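Sphingomyelinase-c (Listeria ivanovii, PDB 1ZWX) belongs to the endonuclease/exonuclease/phosphatase family and has the paired mixed beta sheets of the DNase I-like fold. Local coordinates at residues W227-N232 and P240-E245; S271-V276 and T284-S289. All coordinates share one frame; numbering follows the deposited sequence.

Contact 1: residues W227-N232 and P240-E245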
loop_
_atom_site.group_PDB
_atom_site.type_symbol
_atom_site.label_atom_id
_atom_site.label_comp_id
_atom_site.label_asym_id
_atom_site.label_seq_id
_atom_site.Cartn_x
_atom_site.Cartn_y
_atom_site.Cartn_z
ATOM N N TRP A 227 2.091 5.894 10.735
ATOM C CA TRP A 227 1.768 4.853 11.718
ATOM C C TRP A 227 2.033 5.539 13.055
ATOM O O TRP A 227 3.191 5.722 13.446
ATOM C CB TRP A 227 2.636 3.606 11.488
ATOM C CG TRP A 227 2.226 2.418 12.316
ATOM C CD1 TRP A 227 1.274 1.486 12.019
ATOM C CD2 TRP A 227 2.778 2.043 13.588
ATOM N NE1 TRP A 227 1.188 0.552 13.041
ATOM C CE2 TRP A 227 2.096 0.882 14.017
ATOM C CE3 TRP A 227 3.756 2.608 14.422
ATOM C CZ2 TRP A 227 2.382 0.245 15.255
ATOM C CZ3 TRP A 227 4.036 1.984 15.655
ATOM C CH2 TRP A 227 3.348 0.821 16.052
ATOM N N ASP A 228 0.963 5.983 13.702
ATOM C CA ASP A 228 1.079 6.882 14.861
ATOM C C ASP A 228 0.270 6.449 16.085
ATOM O O ASP A 228 -0.907 6.800 16.204
ATOM C CB ASP A 228 0.660 8.304 14.476
ATOM C CG ASP A 228 1.243 9.346 15.400
ATOM O OD1 ASP A 228 1.608 9.027 16.561
ATOM O OD2 ASP A 228 1.335 10.497 14.977
ATOM N N PRO A 229 0.895 5.688 17.011
ATOM C CA PRO A 229 0.177 5.360 18.268
ATOM C C PRO A 229 -0.194 6.571 19.161
ATOM O O PRO A 229 -0.997 6.422 20.093
ATOM C CB PRO A 229 1.156 4.429 19.001
ATOM C CG PRO A 229 2.101 3.921 17.935
ATOM C CD PRO A 229 2.233 5.069 16.966
ATOM N N THR A 230 0.364 7.755 18.899
ATOM C CA THR A 230 -0.011 8.915 19.703
ATOM C C THR A 230 -1.327 9.553 19.260
ATOM O O THR A 230 -1.937 10.261 20.046
ATOM C CB THR A 230 1.125 9.990 19.859
ATOM O OG1 THR A 230 1.312 10.726 18.641
ATOM C CG2 THR A 230 2.416 9.373 20.254
ATOM N N THR A 231 -1.783 9.282 18.025
ATOM C CA THR A 231 -3.036 9.846 17.508
ATOM C C THR A 231 -4.084 8.830 17.019
ATOM O O THR A 231 -5.277 9.140 16.945
ATOM C CB THR A 231 -2.755 10.861 16.344
ATOM O OG1 THR A 231 -2.107 10.181 15.255
ATOM C CG2 THR A 231 -1.858 12.015 16.814
ATOM N N ASN A 232 -3.645 7.634 16.629
ATOM C CA ASN A 232 -4.542 6.664 16.007
ATOM C C ASN A 232 -5.286 5.870 17.082
ATOM O O ASN A 232 -4.655 5.200 17.894
ATOM C CB ASN A 232 -3.739 5.735 15.081
ATOM C CG ASN A 232 -4.604 4.880 14.202
ATOM O OD1 ASN A 232 -5.211 3.920 14.655
ATOM N ND2 ASN A 232 -4.634 5.193 12.915
ATOM N N PRO A 240 0.202 1.170 22.295
ATOM C CA PRO A 240 0.156 2.552 22.804
ATOM C C PRO A 240 1.547 3.129 23.107
ATOM O O PRO A 240 1.751 4.355 23.075
ATOM C CB PRO A 240 -0.666 2.424 24.100
ATOM C CG PRO A 240 -0.486 1.004 24.531
ATOM C CD PRO A 240 -0.399 0.212 23.248
ATOM N N LYS A 241 2.504 2.251 23.372
ATOM C CA LYS A 241 3.825 2.685 23.783
ATOM C C LYS A 241 4.831 2.829 22.647
ATOM O O LYS A 241 5.877 3.438 22.840
ATOM C CB LYS A 241 4.381 1.736 24.855
ATOM C CG LYS A 241 3.584 1.707 26.166
ATOM C CD LYS A 241 3.619 3.067 26.894
ATOM C CE LYS A 241 2.452 3.986 26.479
ATOM N NZ LYS A 241 2.750 5.447 26.690
ATOM N N ALA A 242 4.531 2.264 21.475
ATOM C CA ALA A 242 5.495 2.242 20.356
ATOM C C ALA A 242 5.714 3.642 19.762
ATOM O O ALA A 242 4.816 4.481 19.791
ATOM C CB ALA A 242 5.044 1.234 19.286
ATOM N N ALA A 243 6.919 3.909 19.268
ATOM C CA ALA A 243 7.215 5.199 18.657
ATOM C C ALA A 243 6.500 5.343 17.288
ATOM O O ALA A 243 6.422 4.359 16.520
ATOM C CB ALA A 243 8.723 5.369 18.495
ATOM N N PRO A 244 5.964 6.548 16.991
ATOM C CA PRO A 244 5.348 6.781 15.675
ATOM C C PRO A 244 6.364 6.542 14.555
ATOM O O PRO A 244 7.557 6.791 14.749
ATOM C CB PRO A 244 4.942 8.253 15.738
ATOM C CG PRO A 244 4.821 8.569 17.200
ATOM C CD PRO A 244 5.901 7.758 17.842
ATOM N N GLU A 245 5.909 6.032 13.411
ATOM C CA GLU A 245 6.795 5.789 12.274
ATOM C C GLU A 245 6.189 6.364 10.994
ATOM O O GLU A 245 4.986 6.612 10.940
ATOM C CB GLU A 245 7.097 4.288 12.098
ATOM C CG GLU A 245 7.944 3.661 13.247
ATOM C CD GLU A 245 8.266 2.182 13.030
ATOM O OE1 GLU A 245 8.891 1.835 11.993
ATOM O OE2 GLU A 245 7.911 1.352 13.907
HETATM O O HOH W 1 -0.443 5.934 22.620
#
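Trp-227 has CG anti to its backbone N (chi1 -171°), and chi2 of 86° turns the indole so that the rim of its six-membered ring meets 240-245. There CH2 lies 3.7 Å from Ala-242 CB, and CZ3 lies 3.5 Å from Ala-243 O. Both partners sit at the ring edge, in its plane. The backbone of Trp-227 pairs with Glu-245 in a single antiparallel bridge of the hydrogen-bonded kind. Glu-245 N donates to Trp-227 O at 2.7 Å, nearly along the C=O axis. Trp-227 N donates back to Glu-245 O at 3.0 Å, in the carbonyl plane. Asp-228 also has CG anti to its N (chi1 -158°). This brings OD1 within 3.3 Å of Pro-244 CG, the two side chains crossing obliquely. OD1 is gripped twice, by Thr-230 N and Thr-230 OG1, both from above the carboxylate plane. The bond from Thr-230 N makes an Asx turn, which holds the carboxylate beside Pro-244. The contact closes the surface loop around helix 233-238 in this DNase I-like fold: 227-232 enters the helix, with Asn-232 as N-cap, and 240-245 leaves it. Pro-229 points toward the returning segment, and its CG touches Ala-242 O at 3.3 Å. At the far end a water bridges the backbones, donating to Pro-229 O at 2.6 Å and to Pro-240 O at 2.7 Å. Leu-235 of the helix packs on both Trp-227 and Pro-229. The ring of His-291 meets the indole, and a phosphate ion, probably from the crystallisation liquor, lies close to it.

Contact 2: residues S271-V276 and T284-S289; sequences SPQWSV and TYQDFS
The indole of Trp-274 is held by its N-H and by one face. NE1 donates to Asp-287 O at 2.9 Å, with the acceptor near the ring plane and the donor above the carbonyl plane. Tyr-285 CB lies over one face, 3.9 Å from the centroid of the six-membered ring, as a CH-pi contact. The two aromatic rings meet obliquely at 40°, with Trp-274 CH2 3.4 Å from Tyr-285 CD1. Chi1 of 57° puts Trp-274 CG in the crowded position between N and the carbonyl carbon and lays the indole across Tyr-285. Two straight backbone bonds fix this pair: Tyr-285 N to Trp-274 O at 2.7 Å and Trp-274 N to Tyr-285 O. On the other face of the hairpin, the hydroxyls Ser-275 OG and Thr-284 OG1 share a hydrogen bond of 2.8 Å. Ser-271 CB sits over the centre of the Phe-288 ring as a CH-pi contact, 3.5 Å from its centroid. Ser-271 N donates to Gln-286 O, and Ser-271 OG donates to Pro-272 O at 2.8 Å. Further out, Ser-233 OG hydrogen-bonds both Gln-286 N and Asp-287 OD1. His-33, Arg-34 and Leu-37 of helix 31-39 pack on Trp-274, while Tyr-285 OH hydrogen-bonds a glycerol, probably from the crystallisation liquor. These contacts form the base of an antiparallel beta hairpin, 274-278 with 281-285, that projects from the two-sheet DNase I-like fold.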
loop_
_atom_site.group_PDB
_atom_site.type_symbol
_atom_site.label_atom_id
_atom_site.label_comp_id
_atom_site.label_asym_id
_atom_site.label_seq_id
_atom_site.Cartn_x
_atom_site.Cartn_y
_atom_site.Cartn_z
ATOM N N SER A 271 -12.345 8.556 10.847
ATOM C CA SER A 271 -13.551 7.945 10.342
ATOM C C SER A 271 -14.748 8.383 11.205
ATOM O O SER A 271 -14.554 8.970 12.265
ATOM C CB SER A 271 -13.407 6.419 10.376
ATOM O OG SER A 271 -13.507 5.910 11.700
ATOM N N PRO A 272 -15.987 8.086 10.762
ATOM C CA PRO A 272 -17.113 8.138 11.697
ATOM C C PRO A 272 -16.847 7.147 12.850
ATOM O O PRO A 272 -16.128 6.149 12.652
ATOM C CB PRO A 272 -18.283 7.642 10.851
ATOM C CG PRO A 272 -17.916 7.992 9.446
ATOM C CD PRO A 272 -16.424 7.711 9.407
ATOM N N GLN A 273 -17.387 7.433 14.037
ATOM C CA GLN A 273 -17.220 6.536 15.180
ATOM C C GLN A 273 -17.792 5.177 14.832
ATOM O O GLN A 273 -18.844 5.073 14.196
ATOM C CB GLN A 273 -17.963 7.053 16.411
ATOM C CG GLN A 273 -17.255 8.137 17.174
ATOM C CD GLN A 273 -17.087 7.741 18.630
ATOM O OE1 GLN A 273 -18.068 7.454 19.338
ATOM N NE2 GLN A 273 -15.833 7.679 19.074
ATOM N N TRP A 274 -17.093 4.123 15.262
ATOM C CA TRP A 274 -17.600 2.774 15.105
ATOM C C TRP A 274 -17.185 1.928 16.314
ATOM O O TRP A 274 -16.205 2.232 16.987
ATOM C CB TRP A 274 -17.163 2.137 13.770
ATOM C CG TRP A 274 -15.655 2.096 13.597
ATOM C CD1 TRP A 274 -14.847 3.069 13.069
ATOM C CD2 TRP A 274 -14.791 1.018 13.972
ATOM N NE1 TRP A 274 -13.532 2.655 13.095
ATOM C CE2 TRP A 274 -13.471 1.402 13.638
ATOM C CE3 TRP A 274 -15.007 -0.243 14.553
ATOM C CZ2 TRP A 274 -12.365 0.577 13.882
ATOM C CZ3 TRP A 274 -13.917 -1.065 14.772
ATOM C CH2 TRP A 274 -12.612 -0.653 14.442
ATOM N N SER A 275 -17.946 0.872 16.557
ATOM C CA SER A 275 -17.800 0.051 17.768
ATOM C C SER A 275 -17.829 -1.432 17.461
ATOM O O SER A 275 -18.502 -1.894 16.537
ATOM C CB SER A 275 -18.943 0.364 18.766
ATOM O OG SER A 275 -18.721 1.637 19.380
ATOM N N VAL A 276 -17.107 -2.186 18.274
ATOM C CA VAL A 276 -17.104 -3.645 18.169
ATOM C C VAL A 276 -17.259 -4.206 19.586
ATOM O O VAL A 276 -17.015 -3.496 20.558
ATOM C CB VAL A 276 -15.792 -4.160 17.512
ATOM C CG1 VAL A 276 -15.741 -3.781 16.041
ATOM C CG2 VAL A 276 -14.573 -3.584 18.213
ATOM N N THR A 284 -14.637 1.185 21.056
ATOM C CA THR A 284 -15.102 2.229 20.140
ATOM C C THR A 284 -13.899 2.913 19.532
ATOM O O THR A 284 -12.973 3.287 20.227
ATOM C CB THR A 284 -15.989 3.241 20.884
ATOM O OG1 THR A 284 -17.108 2.542 21.420
ATOM C CG2 THR A 284 -16.519 4.355 19.939
ATOM N N TYR A 285 -13.927 3.071 18.210
ATOM C CA TYR A 285 -12.786 3.655 17.512
ATOM C C TYR A 285 -13.249 4.724 16.517
ATOM O O TYR A 285 -14.442 4.814 16.210
ATOM C CB TYR A 285 -12.036 2.562 16.739
ATOM C CG TYR A 285 -11.508 1.451 17.617
ATOM C CD1 TYR A 285 -12.175 0.227 17.711
ATOM C CD2 TYR A 285 -10.358 1.645 18.384
ATOM C CE1 TYR A 285 -11.671 -0.806 18.548
ATOM C CE2 TYR A 285 -9.855 0.619 19.226
ATOM C CZ TYR A 285 -10.515 -0.590 19.282
ATOM O OH TYR A 285 -9.999 -1.583 20.105
ATOM N N GLN A 286 -12.295 5.482 15.987
ATOM C CA GLN A 286 -12.634 6.565 15.069
ATOM C C GLN A 286 -11.589 6.718 13.947
ATOM O O GLN A 286 -11.361 7.836 13.432
ATOM C CB GLN A 286 -12.752 7.860 15.867
ATOM C CG GLN A 286 -11.511 8.177 16.647
ATOM C CD GLN A 286 -11.607 9.488 17.383
ATOM O OE1 GLN A 286 -10.590 10.091 17.739
ATOM N NE2 GLN A 286 -12.833 9.941 17.619
ATOM N N ASP A 287 -10.973 5.597 13.570
ATOM C CA ASP A 287 -10.031 5.568 12.461
ATOM C C ASP A 287 -10.406 4.517 11.466
ATOM O O ASP A 287 -11.070 3.529 11.812
ATOM C CB ASP A 287 -8.582 5.460 12.946
ATOM C CG ASP A 287 -8.113 6.730 13.662
ATOM O OD1 ASP A 287 -8.220 6.800 14.920
ATOM O OD2 ASP A 287 -7.628 7.682 12.980
ATOM N N PHE A 288 -10.025 4.750 10.201
ATOM C CA PHE A 288 -10.319 3.838 9.097
ATOM C C PHE A 288 -9.414 2.615 9.140
ATOM O O PHE A 288 -9.775 1.543 8.635
ATOM C CB PHE A 288 -10.069 4.539 7.743
ATOM C CG PHE A 288 -11.018 5.701 7.467
ATOM C CD1 PHE A 288 -10.594 7.006 7.612
ATOM C CD2 PHE A 288 -12.326 5.464 7.072
ATOM C CE1 PHE A 288 -11.474 8.091 7.370
ATOM C CE2 PHE A 288 -13.213 6.547 6.836
ATOM C CZ PHE A 288 -12.781 7.833 6.975
ATOM N N SER A 289 -8.224 2.813 9.688
ATOM C CA SER A 289 -7.169 1.800 9.696
ATOM C C SER A 289 -6.136 2.210 10.743
ATOM O O SER A 289 -6.212 3.323 11.291
ATOM C CB SER A 289 -6.530 1.702 8.296
ATOM O OG SER A 289 -5.228 1.151 8.361
#

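In the fold
Both contacts close local excursions of the chain on the same side of its centre. Contact 1 lies at the surface and joins the loops around helix 233-238. Contact 2 is partly buried and joins the two strands of a hairpin and the chain flanking it. Contact 1 combines an indole edge, prolines, one backbone bridge and a water. Contact 2 has two paired strand positions and three aromatic rings, two with CH-pi contacts. Their centres are 16 Å apart, yet they touch. Asn-232 ND2 probably bonds Ser-289 O at 2.9 Å, and Asp-287 OD1, bonded to Ser-233 OG, packs near the Asn-232 backbone. Helix 233-238 touches both, Leu-235 on contact 1, Ser-233 and Met-234 on contact 2.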